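Local coordinates for porin (PDB 2POR), which forms, as a homotrimer of beta barrels, outer-membrane channels through which small hydrophilic solutes up to about 0.6 kDa diffuse passively, at residues A[93-97]-A[98-102]; A[122-126]-A[127-131]; A[137-140]-A[141-144]. One frame throughout, in Å; residues are numbered along the deposited sequence.

Contact 1 (A[93-97]-A[98-102]); sequences DLDDR and GGNDI. With CA (calcium ion), chain C.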
ATOM      1  N   ASP A  93      16.081 -15.228   6.177  1.00 18.00           N
ATOM      2  CA  ASP A  93      16.493 -15.796   4.893  1.00 18.24           C
ATOM      3  C   ASP A  93      17.815 -15.131   4.532  1.00 25.81           C
ATOM      4  O   ASP A  93      17.870 -14.102   3.833  1.00 22.47           O
ATOM      5  CB  ASP A  93      15.443 -15.555   3.776  1.00 17.88           C
ATOM      6  CG  ASP A  93      15.766 -16.180   2.432  1.00 20.65           C
ATOM      7  OD1 ASP A  93      16.729 -16.939   2.244  1.00 25.25           O
ATOM      8  OD2 ASP A  93      15.048 -15.926   1.470  1.00 20.38           O
ATOM      9  N   LEU A  94      18.897 -15.690   5.082  1.00 23.49           N
ATOM     10  CA  LEU A  94      20.228 -15.062   4.997  1.00 22.32           C
ATOM     11  C   LEU A  94      20.840 -15.219   3.628  1.00 20.94           C
ATOM     12  O   LEU A  94      21.709 -16.055   3.417  1.00 22.40           O
ATOM     13  CB  LEU A  94      21.189 -15.665   6.012  1.00 24.80           C
ATOM     14  CG  LEU A  94      20.963 -15.373   7.451  1.00 24.83           C
ATOM     15  CD1 LEU A  94      21.835 -16.322   8.300  1.00 24.63           C
ATOM     16  CD2 LEU A  94      21.249 -13.915   7.716  1.00 23.77           C
ATOM     17  N   ASP A  95      20.412 -14.411   2.672  1.00 18.41           N
ATOM     18  CA  ASP A  95      20.926 -14.483   1.319  1.00 18.77           C
ATOM     19  C   ASP A  95      22.086 -13.524   1.048  1.00 24.15           C
ATOM     20  O   ASP A  95      22.591 -13.402  -0.059  1.00 20.30           O
ATOM     21  CB  ASP A  95      19.860 -14.140   0.363  1.00 17.45           C
ATOM     22  CG  ASP A  95      18.827 -15.220   0.181  1.00 24.99           C
ATOM     23  OD1 ASP A  95      19.111 -16.397   0.307  1.00 21.65           O
ATOM     24  OD2 ASP A  95      17.689 -14.890  -0.109  1.00 22.05           O
ATOM     25  N   ASP A  96      22.512 -12.841   2.082  1.00 20.70           N
ATOM     26  CA  ASP A  96      23.510 -11.787   2.021  1.00 32.92           C
ATOM     27  C   ASP A  96      24.840 -12.233   1.406  1.00 36.10           C
ATOM     28  O   ASP A  96      25.510 -11.403   0.795  1.00 35.21           O
ATOM     29  CB  ASP A  96      23.727 -11.270   3.448  1.00 30.21           C
ATOM     30  CG  ASP A  96      22.463 -10.838   4.175  1.00 59.42           C
ATOM     31  OD1 ASP A  96      21.706 -11.668   4.712  1.00 30.49           O
ATOM     32  OD2 ASP A  96      22.249  -9.633   4.171  1.00 41.87           O
ATOM     33  N   ARG A  97      25.279 -13.494   1.525  1.00 26.01           N
ATOM     34  CA  ARG A  97      26.546 -13.972   0.983  1.00 19.44           C
ATOM     35  C   ARG A  97      26.367 -14.857  -0.222  1.00 21.06           C
ATOM     36  O   ARG A  97      27.306 -15.536  -0.667  1.00 27.98           O
ATOM     37  CB  ARG A  97      27.308 -14.711   2.095  1.00 19.30           C
ATOM     38  CG  ARG A  97      27.768 -13.863   3.272  1.00 23.19           C
ATOM     39  CD  ARG A  97      28.817 -12.828   2.826  1.00 30.26           C
ATOM     40  NE  ARG A  97      29.179 -12.007   3.965  1.00 30.05           N
ATOM     41  CZ  ARG A  97      28.662 -10.784   4.210  1.00 29.77           C
ATOM     42  NH1 ARG A  97      27.793 -10.224   3.376  1.00 40.21           N
ATOM     43  NH2 ARG A  97      28.910 -10.135   5.364  1.00 29.73           N
ATOM     44  N   GLY A  98      25.169 -14.880  -0.809  1.00 22.17           N
ATOM     45  CA  GLY A  98      24.875 -15.741  -1.958  1.00 19.78           C
ATOM     46  C   GLY A  98      23.462 -16.352  -1.881  1.00 21.06           C
ATOM     47  O   GLY A  98      22.719 -16.409  -2.872  1.00 26.48           O
ATOM     48  N   GLY A  99      23.197 -16.877  -0.684  1.00 26.61           N
ATOM     49  CA  GLY A  99      21.888 -17.399  -0.350  1.00 26.18           C
ATOM     50  C   GLY A  99      21.582 -18.789  -0.841  1.00 24.45           C
ATOM     51  O   GLY A  99      22.344 -19.454  -1.537  1.00 23.54           O
ATOM     52  N   ASN A 100      20.388 -19.241  -0.524  1.00 25.90           N
ATOM     53  CA  ASN A 100      19.959 -20.616  -0.810  1.00 19.24           C
ATOM     54  C   ASN A 100      19.322 -20.732  -2.162  1.00 19.02           C
ATOM     55  O   ASN A 100      19.065 -21.818  -2.655  1.00 22.88           O
ATOM     56  CB  ASN A 100      18.964 -21.042   0.287  1.00 23.30           C
ATOM     57  CG  ASN A 100      17.683 -20.220   0.251  1.00 22.39           C
ATOM     58  OD1 ASN A 100      17.674 -18.997   0.410  1.00 24.51           O
ATOM     59  ND2 ASN A 100      16.547 -20.852  -0.002  1.00 21.36           N
ATOM     60  N   ASP A 101      18.985 -19.638  -2.823  1.00 21.84           N
ATOM     61  CA  ASP A 101      18.253 -19.668  -4.072  1.00 16.59           C
ATOM     62  C   ASP A 101      19.046 -20.259  -5.184  1.00 26.25           C
ATOM     63  O   ASP A 101      20.238 -20.015  -5.275  1.00 24.73           O
ATOM     64  CB  ASP A 101      17.837 -18.259  -4.472  1.00 17.86           C
ATOM     65  CG  ASP A 101      17.053 -17.498  -3.398  1.00 18.10           C
ATOM     66  OD1 ASP A 101      17.248 -17.574  -2.160  1.00 23.14           O
ATOM     67  OD2 ASP A 101      16.174 -16.798  -3.849  1.00 23.00           O
ATOM     68  N   ILE A 102      18.454 -21.063  -6.030  1.00 19.76           N
ATOM     69  CA  ILE A 102      19.185 -21.608  -7.139  1.00 21.70           C
ATOM     70  C   ILE A 102      19.266 -20.491  -8.195  1.00 22.28           C
ATOM     71  O   ILE A 102      18.289 -19.747  -8.359  1.00 20.29           O
ATOM     72  CB  ILE A 102      18.429 -22.906  -7.628  1.00 19.72           C
ATOM     73  CG1 ILE A 102      18.668 -24.044  -6.619  1.00 25.08           C
ATOM     74  CG2 ILE A 102      18.879 -23.326  -9.035  1.00 18.10           C
ATOM     75  CD1 ILE A 102      17.904 -25.354  -7.014  1.00 22.45           C
TER
HETATM   76 CA    CA C 303      16.589 -17.017  -0.084  1.00 18.82          CA
HETATM   77  O   HOH W   1      24.105 -15.870   2.198  1.00 21.64           O
HETATM   78  O   HOH W   2      14.814 -18.619  -0.072  1.00 20.17           O
HETATM   79  O   HOH W   3      15.142 -15.961  -1.435  1.00 26.61           O
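Asp-95 to Gly-98 form a type I beta turn, closed by the bond from Gly-98 N to Asp-95 O; the chain then folds back until the CA atoms of Asp-95 and Gly-99 are 3.5 Å apart. The turn brings together the two halves of a calcium site in the long loop between helix 78-83 and strand 118-125, the stretch that in porins of this type folds into the barrel and narrows the pore. Asp-93 and Asp-95 each bind the calcium ion through both carboxylate oxygens; Asn-100 and Asp-101 each supply only OD1, and water 2 and water 3 raise the count to eight ligands. The shortest protein bond is from Asp-101 OD1, 2.2 Å from the ion, and the longest is from Asp-95 OD1 at 2.6 Å. Around the metal the flat groups are turned differently: the Asp-95 carboxylate is nearly coplanar with the Asn-100 amide but stands 80° to the Asp-101 carboxylate. Asp-93 OD1 and Asn-100 OD1 come within 2.9 Å because both face the cation, which probably offsets the repulsion among the gathered oxygens. A chi1 of 65° swings the Asn-100 amide to the metal side, and chi2 of -61° presents OD1 to the ion, while ND2 goes to Leu-86 O and water 2. Asp-95 OD1 has a second task, accepting Asn-100 N at 3.2 Å and so tying the two sides of the site together. A beta carbon on Gly-99 would fall too close to this same oxygen. Arg-97 turns away from the metal and gives NE to Asp-290 O. Water 1 links the chain before the turn to its third residue, donating to Leu-94 O and accepting from Arg-97 N, each at 2.7 Å.

Contact 2 (A[122-126]-A[127-131]); sequences TYSAG and AFSVA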
ATOM      1  N   THR A 122       1.852 -24.238 -16.675  1.00 22.81           N
ATOM      2  CA  THR A 122       2.260 -25.502 -16.090  1.00 19.32           C
ATOM      3  C   THR A 122       1.164 -26.526 -16.390  1.00 27.70           C
ATOM      4  O   THR A 122      -0.009 -26.184 -16.626  1.00 21.98           O
ATOM      5  CB  THR A 122       2.437 -25.401 -14.587  1.00 21.37           C
ATOM      6  OG1 THR A 122       1.320 -24.660 -14.134  1.00 27.26           O
ATOM      7  CG2 THR A 122       3.705 -24.682 -14.157  1.00 29.49           C
ATOM      8  N   TYR A 123       1.607 -27.768 -16.363  1.00 26.58           N
ATOM      9  CA  TYR A 123       0.732 -28.899 -16.610  1.00 28.58           C
ATOM     10  C   TYR A 123       1.279 -30.142 -15.960  1.00 30.09           C
ATOM     11  O   TYR A 123       2.472 -30.427 -16.073  1.00 26.30           O
ATOM     12  CB  TYR A 123       0.637 -29.122 -18.081  1.00 29.46           C
ATOM     13  CG  TYR A 123      -0.156 -30.359 -18.452  1.00 31.07           C
ATOM     14  CD1 TYR A 123      -1.522 -30.230 -18.515  1.00 39.10           C
ATOM     15  CD2 TYR A 123       0.499 -31.547 -18.709  1.00 34.75           C
ATOM     16  CE1 TYR A 123      -2.279 -31.319 -18.847  1.00 35.87           C
ATOM     17  CE2 TYR A 123      -0.246 -32.645 -19.041  1.00 42.57           C
ATOM     18  CZ  TYR A 123      -1.622 -32.508 -19.104  1.00 47.35           C
ATOM     19  OH  TYR A 123      -2.395 -33.599 -19.431  1.00 53.04           O
ATOM     20  N   SER A 124       0.438 -30.929 -15.311  1.00 29.07           N
ATOM     21  CA  SER A 124       0.915 -32.182 -14.796  1.00 25.74           C
ATOM     22  C   SER A 124      -0.116 -33.252 -15.144  1.00 32.52           C
ATOM     23  O   SER A 124      -1.302 -32.966 -15.329  1.00 28.10           O
ATOM     24  CB  SER A 124       1.043 -32.164 -13.317  1.00 29.36           C
ATOM     25  OG  SER A 124       1.916 -31.157 -12.874  1.00 40.97           O
ATOM     26  N   ALA A 125       0.339 -34.476 -15.263  1.00 38.12           N
ATOM     27  CA  ALA A 125      -0.524 -35.606 -15.507  1.00 28.40           C
ATOM     28  C   ALA A 125       0.228 -36.741 -14.841  1.00 30.58           C
ATOM     29  O   ALA A 125       1.335 -37.096 -15.267  1.00 39.26           O
ATOM     30  CB  ALA A 125      -0.621 -35.839 -16.983  1.00 24.99           C
ATOM     31  N   GLY A 126      -0.267 -37.288 -13.744  1.00 37.02           N
ATOM     32  CA  GLY A 126       0.401 -38.401 -13.116  1.00 31.57           C
ATOM     33  C   GLY A 126       1.757 -38.053 -12.538  1.00 47.32           C
ATOM     34  O   GLY A 126       1.924 -37.230 -11.636  1.00 45.65           O
ATOM     35  N   ALA A 127       2.741 -38.743 -13.082  1.00 33.24           N
ATOM     36  CA  ALA A 127       4.112 -38.629 -12.620  1.00 42.64           C
ATOM     37  C   ALA A 127       4.938 -37.524 -13.295  1.00 33.08           C
ATOM     38  O   ALA A 127       6.083 -37.217 -12.944  1.00 40.51           O
ATOM     39  CB  ALA A 127       4.767 -39.972 -12.865  1.00 35.42           C
ATOM     40  N   PHE A 128       4.358 -36.897 -14.276  1.00 27.81           N
ATOM     41  CA  PHE A 128       5.112 -36.035 -15.097  1.00 28.97           C
ATOM     42  C   PHE A 128       4.602 -34.617 -14.989  1.00 40.19           C
ATOM     43  O   PHE A 128       3.395 -34.377 -14.890  1.00 29.96           O
ATOM     44  CB  PHE A 128       4.952 -36.703 -16.403  1.00 27.26           C
ATOM     45  CG  PHE A 128       5.339 -35.858 -17.589  1.00 62.21           C
ATOM     46  CD1 PHE A 128       6.666 -35.834 -17.990  1.00 68.83           C
ATOM     47  CD2 PHE A 128       4.351 -35.133 -18.263  1.00 68.66           C
ATOM     48  CE1 PHE A 128       6.999 -35.066 -19.091  1.00 68.63           C
ATOM     49  CE2 PHE A 128       4.693 -34.369 -19.362  1.00 72.56           C
ATOM     50  CZ  PHE A 128       6.021 -34.345 -19.769  1.00 71.50           C
ATOM     51  N   SER A 129       5.544 -33.685 -15.083  1.00 32.05           N
ATOM     52  CA  SER A 129       5.217 -32.265 -15.079  1.00 30.97           C
ATOM     53  C   SER A 129       5.991 -31.497 -16.141  1.00 26.59           C
ATOM     54  O   SER A 129       7.149 -31.830 -16.401  1.00 27.36           O
ATOM     55  CB  SER A 129       5.545 -31.657 -13.741  1.00 27.55           C
ATOM     56  OG  SER A 129       4.854 -32.232 -12.645  1.00 47.00           O
ATOM     57  N   VAL A 130       5.359 -30.549 -16.812  1.00 28.17           N
ATOM     58  CA  VAL A 130       6.038 -29.664 -17.737  1.00 29.20           C
ATOM     59  C   VAL A 130       5.690 -28.212 -17.445  1.00 40.17           C
ATOM     60  O   VAL A 130       4.588 -27.913 -16.964  1.00 25.40           O
ATOM     61  CB  VAL A 130       5.667 -29.902 -19.169  1.00 24.69           C
ATOM     62  CG1 VAL A 130       6.401 -31.129 -19.543  1.00 34.50           C
ATOM     63  CG2 VAL A 130       4.179 -29.966 -19.392  1.00 27.14           C
ATOM     64  N   ALA A 131       6.612 -27.283 -17.706  1.00 24.58           N
ATOM     65  CA  ALA A 131       6.360 -25.848 -17.505  1.00 21.75           C
ATOM     66  C   ALA A 131       6.969 -25.062 -18.676  1.00 27.70           C
ATOM     67  O   ALA A 131       7.918 -25.543 -19.335  1.00 27.02           O
ATOM     68  CB  ALA A 131       6.983 -25.420 -16.165  1.00 16.82           C
TER
HETATM   69  O   HOH W   4       3.196 -34.774 -11.267  1.00 52.60           O
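Ser-124 and Ser-129 face each other across a non-hydrogen-bonded antiparallel pair, and their hydroxyls meet tip to tip, OG to OG at 3.1 Å, in a hydrogen bond that either could donate. Each OG lies beside its own backbone N, with chi1 near -60° in both, which turns the two oxygens together above the same face. Thr-122 and Ala-131 follow on that face, the methyl CG2 of Thr-122 resting 3.9 Å from Ala-131 CB; Ala-131 also touches Ala-78 and Leu-82 of helix 78-83. On the other face Tyr-123 and Val-130 lie side by side and point the same way. Val-130 CG2 touches Tyr-123 CB at 3.9 Å and sits at the edge of the ring, near its plane, so this is lateral contact and not stacking. Phe-128 stands beyond Val-130 on this face and touches the other strand through CB, against Ala-125 O. Backbone bonds pair Tyr-123 with Val-130 and Ala-125 with Phe-128 in both directions. Gly-126, at positive phi (66°), takes the first corner of a type II' turn, the tight two-residue connection of a beta hairpin joining neighbouring strands of the porin barrel.

Contact 3 (A[137-140]-A[141-144]); sequences GKVG and ETSE. With CA (calcium ion), chain D.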
ATOM      1  N   GLY A 137       8.801  -9.271 -24.720  1.00 24.48           N
ATOM      2  CA  GLY A 137       9.755  -8.594 -25.615  1.00 23.91           C
ATOM      3  C   GLY A 137       9.593  -7.087 -25.747  1.00 26.85           C
ATOM      4  O   GLY A 137      10.363  -6.486 -26.493  1.00 25.96           O
ATOM      5  N   LYS A 138       8.663  -6.396 -25.092  1.00 17.66           N
ATOM      6  CA  LYS A 138       8.480  -4.962 -25.205  1.00 18.17           C
ATOM      7  C   LYS A 138       8.427  -4.347 -23.840  1.00 30.18           C
ATOM      8  O   LYS A 138       7.770  -4.870 -22.920  1.00 21.24           O
ATOM      9  CB  LYS A 138       7.190  -4.558 -25.888  1.00 16.38           C
ATOM     10  CG  LYS A 138       7.041  -5.165 -27.262  1.00 23.82           C
ATOM     11  CD  LYS A 138       8.119  -4.583 -28.119  1.00 27.64           C
ATOM     12  CE  LYS A 138       8.076  -5.107 -29.515  1.00 44.82           C
ATOM     13  NZ  LYS A 138       8.497  -4.006 -30.362  1.00 46.52           N
ATOM     14  N   VAL A 139       9.098  -3.225 -23.677  1.00 18.51           N
ATOM     15  CA  VAL A 139       9.177  -2.526 -22.422  1.00 17.22           C
ATOM     16  C   VAL A 139       7.804  -2.078 -22.001  1.00 17.48           C
ATOM     17  O   VAL A 139       7.099  -1.550 -22.857  1.00 19.74           O
ATOM     18  CB  VAL A 139      10.076  -1.282 -22.535  1.00 22.74           C
ATOM     19  CG1 VAL A 139      10.125  -0.553 -21.207  1.00 20.52           C
ATOM     20  CG2 VAL A 139      11.495  -1.718 -22.817  1.00 19.66           C
ATOM     21  N   GLY A 140       7.390  -2.271 -20.735  1.00 20.23           N
ATOM     22  CA  GLY A 140       6.052  -1.883 -20.299  1.00 18.19           C
ATOM     23  C   GLY A 140       5.016  -2.444 -21.273  1.00 15.63           C
ATOM     24  O   GLY A 140       5.136  -3.587 -21.794  1.00 24.74           O
ATOM     25  N   GLU A 141       4.060  -1.567 -21.570  1.00 20.17           N
ATOM     26  CA  GLU A 141       3.048  -1.836 -22.576  1.00 22.48           C
ATOM     27  C   GLU A 141       3.348  -0.946 -23.763  1.00 27.63           C
ATOM     28  O   GLU A 141       2.438  -0.525 -24.482  1.00 24.54           O
ATOM     29  CB  GLU A 141       1.650  -1.519 -22.032  1.00 23.70           C
ATOM     30  CG  GLU A 141       1.143  -2.702 -21.172  1.00 28.35           C
ATOM     31  CD  GLU A 141      -0.093  -2.466 -20.291  1.00 35.14           C
ATOM     32  OE1 GLU A 141      -0.827  -1.489 -20.448  1.00 29.71           O
ATOM     33  OE2 GLU A 141      -0.322  -3.273 -19.396  1.00 26.87           O
ATOM     34  N   THR A 142       4.637  -0.682 -23.998  1.00 24.87           N
ATOM     35  CA  THR A 142       5.037   0.206 -25.071  1.00 26.14           C
ATOM     36  C   THR A 142       5.471  -0.616 -26.262  1.00 26.00           C
ATOM     37  O   THR A 142       5.404  -1.843 -26.261  1.00 26.49           O
ATOM     38  CB  THR A 142       6.221   1.149 -24.630  1.00 22.12           C
ATOM     39  OG1 THR A 142       7.458   0.397 -24.644  1.00 23.47           O
ATOM     40  CG2 THR A 142       5.885   1.833 -23.306  1.00 22.33           C
ATOM     41  N   SER A 143       5.935   0.046 -27.323  1.00 25.41           N
ATOM     42  CA  SER A 143       6.516  -0.665 -28.433  1.00 24.21           C
ATOM     43  C   SER A 143       8.040  -0.706 -28.364  1.00 29.13           C
ATOM     44  O   SER A 143       8.657  -1.233 -29.298  1.00 29.64           O
ATOM     45  CB  SER A 143       6.072  -0.008 -29.718  1.00 30.36           C
ATOM     46  OG  SER A 143       4.683  -0.208 -29.920  1.00 34.01           O
ATOM     47  N   GLU A 144       8.692  -0.236 -27.290  1.00 25.37           N
ATOM     48  CA  GLU A 144      10.145  -0.282 -27.242  1.00 23.57           C
ATOM     49  C   GLU A 144      10.650  -1.703 -27.030  1.00 32.22           C
ATOM     50  O   GLU A 144      10.170  -2.377 -26.112  1.00 26.96           O
ATOM     51  CB  GLU A 144      10.588   0.654 -26.116  1.00 30.98           C
ATOM     52  CG  GLU A 144      12.096   0.954 -26.148  1.00 55.43           C
ATOM     53  CD  GLU A 144      12.744   1.558 -24.893  1.00 68.87           C
ATOM     54  OE1 GLU A 144      12.062   2.237 -24.119  1.00 57.51           O
ATOM     55  OE2 GLU A 144      13.949   1.341 -24.696  1.00 82.75           O
TER
HETATM   56 CA    CA D 304       5.464  -5.696 -22.222  1.00 19.02          CA
HETATM   57  O   HOH W   5       3.558  -5.661 -20.850  1.00 16.16           O
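Val-139 O is gripped twice by Thr-142: by the backbone N at 2.8 Å, in the carbonyl plane, and by OG1 at 2.7 Å, tilted 32° from it. The first bond closes a type II' beta turn from Val-139 to Thr-142, with Gly-140 at its first corner, in a calcium-binding loop at a subunit interface. Thr-142 OG1 also accepts Glu-144 N at 3.0 Å, making an ST turn; the rotamer that sets OG1 between backbone N and carbonyl carbon (chi1 77°) lets it serve both. Val-139 N donates to Glu-144 O at 2.8 Å, and beside this bond Val-139 CG2 lies along the Glu-144 side chain. Lys-138, bent at chi2 and again at chi4, folds CB and CD over the carbonyls of residues 142-144 and brings NZ to Ser-143 O at 3.0 Å, while NZ also forms a salt bridge with Asp-145. An alanine here, lacking the ammonium, is likely to leave Ser-143 O without this donor and the Asp-145 carboxylate without its opposite charge. Asn-116 and Asp-136 of the same chain and Asn-20 of a second subunit complete the calcium shell, in which water 5 joins Lys-138 O at 2.5 Å, just before the turn, and Gly-140 O at 2.2 Å, within it.

How the contacts relate
The three contacts follow one another along the chain without touching. Contacts 1 and 3 each hold a calcium ion, but their centres are about 32 Å apart, on opposite sides of the chain's centre: contact 1 builds its site within one subunit, from side-chain oxygens and two waters, whereas contact 3 gives two backbone carbonyls and shares its ion with a neighbouring subunit of the trimer. Contact 2 binds no metal. It is the hairpin between them in sequence, its nearest atoms about 14 Å from contact 1 and about 17 Å from contact 3. Strand 118-125 leads from the loop of contact 1 into this hairpin, and strand 128-134 leads out toward contact 3, so one barrel hairpin connects the two metal-binding loops.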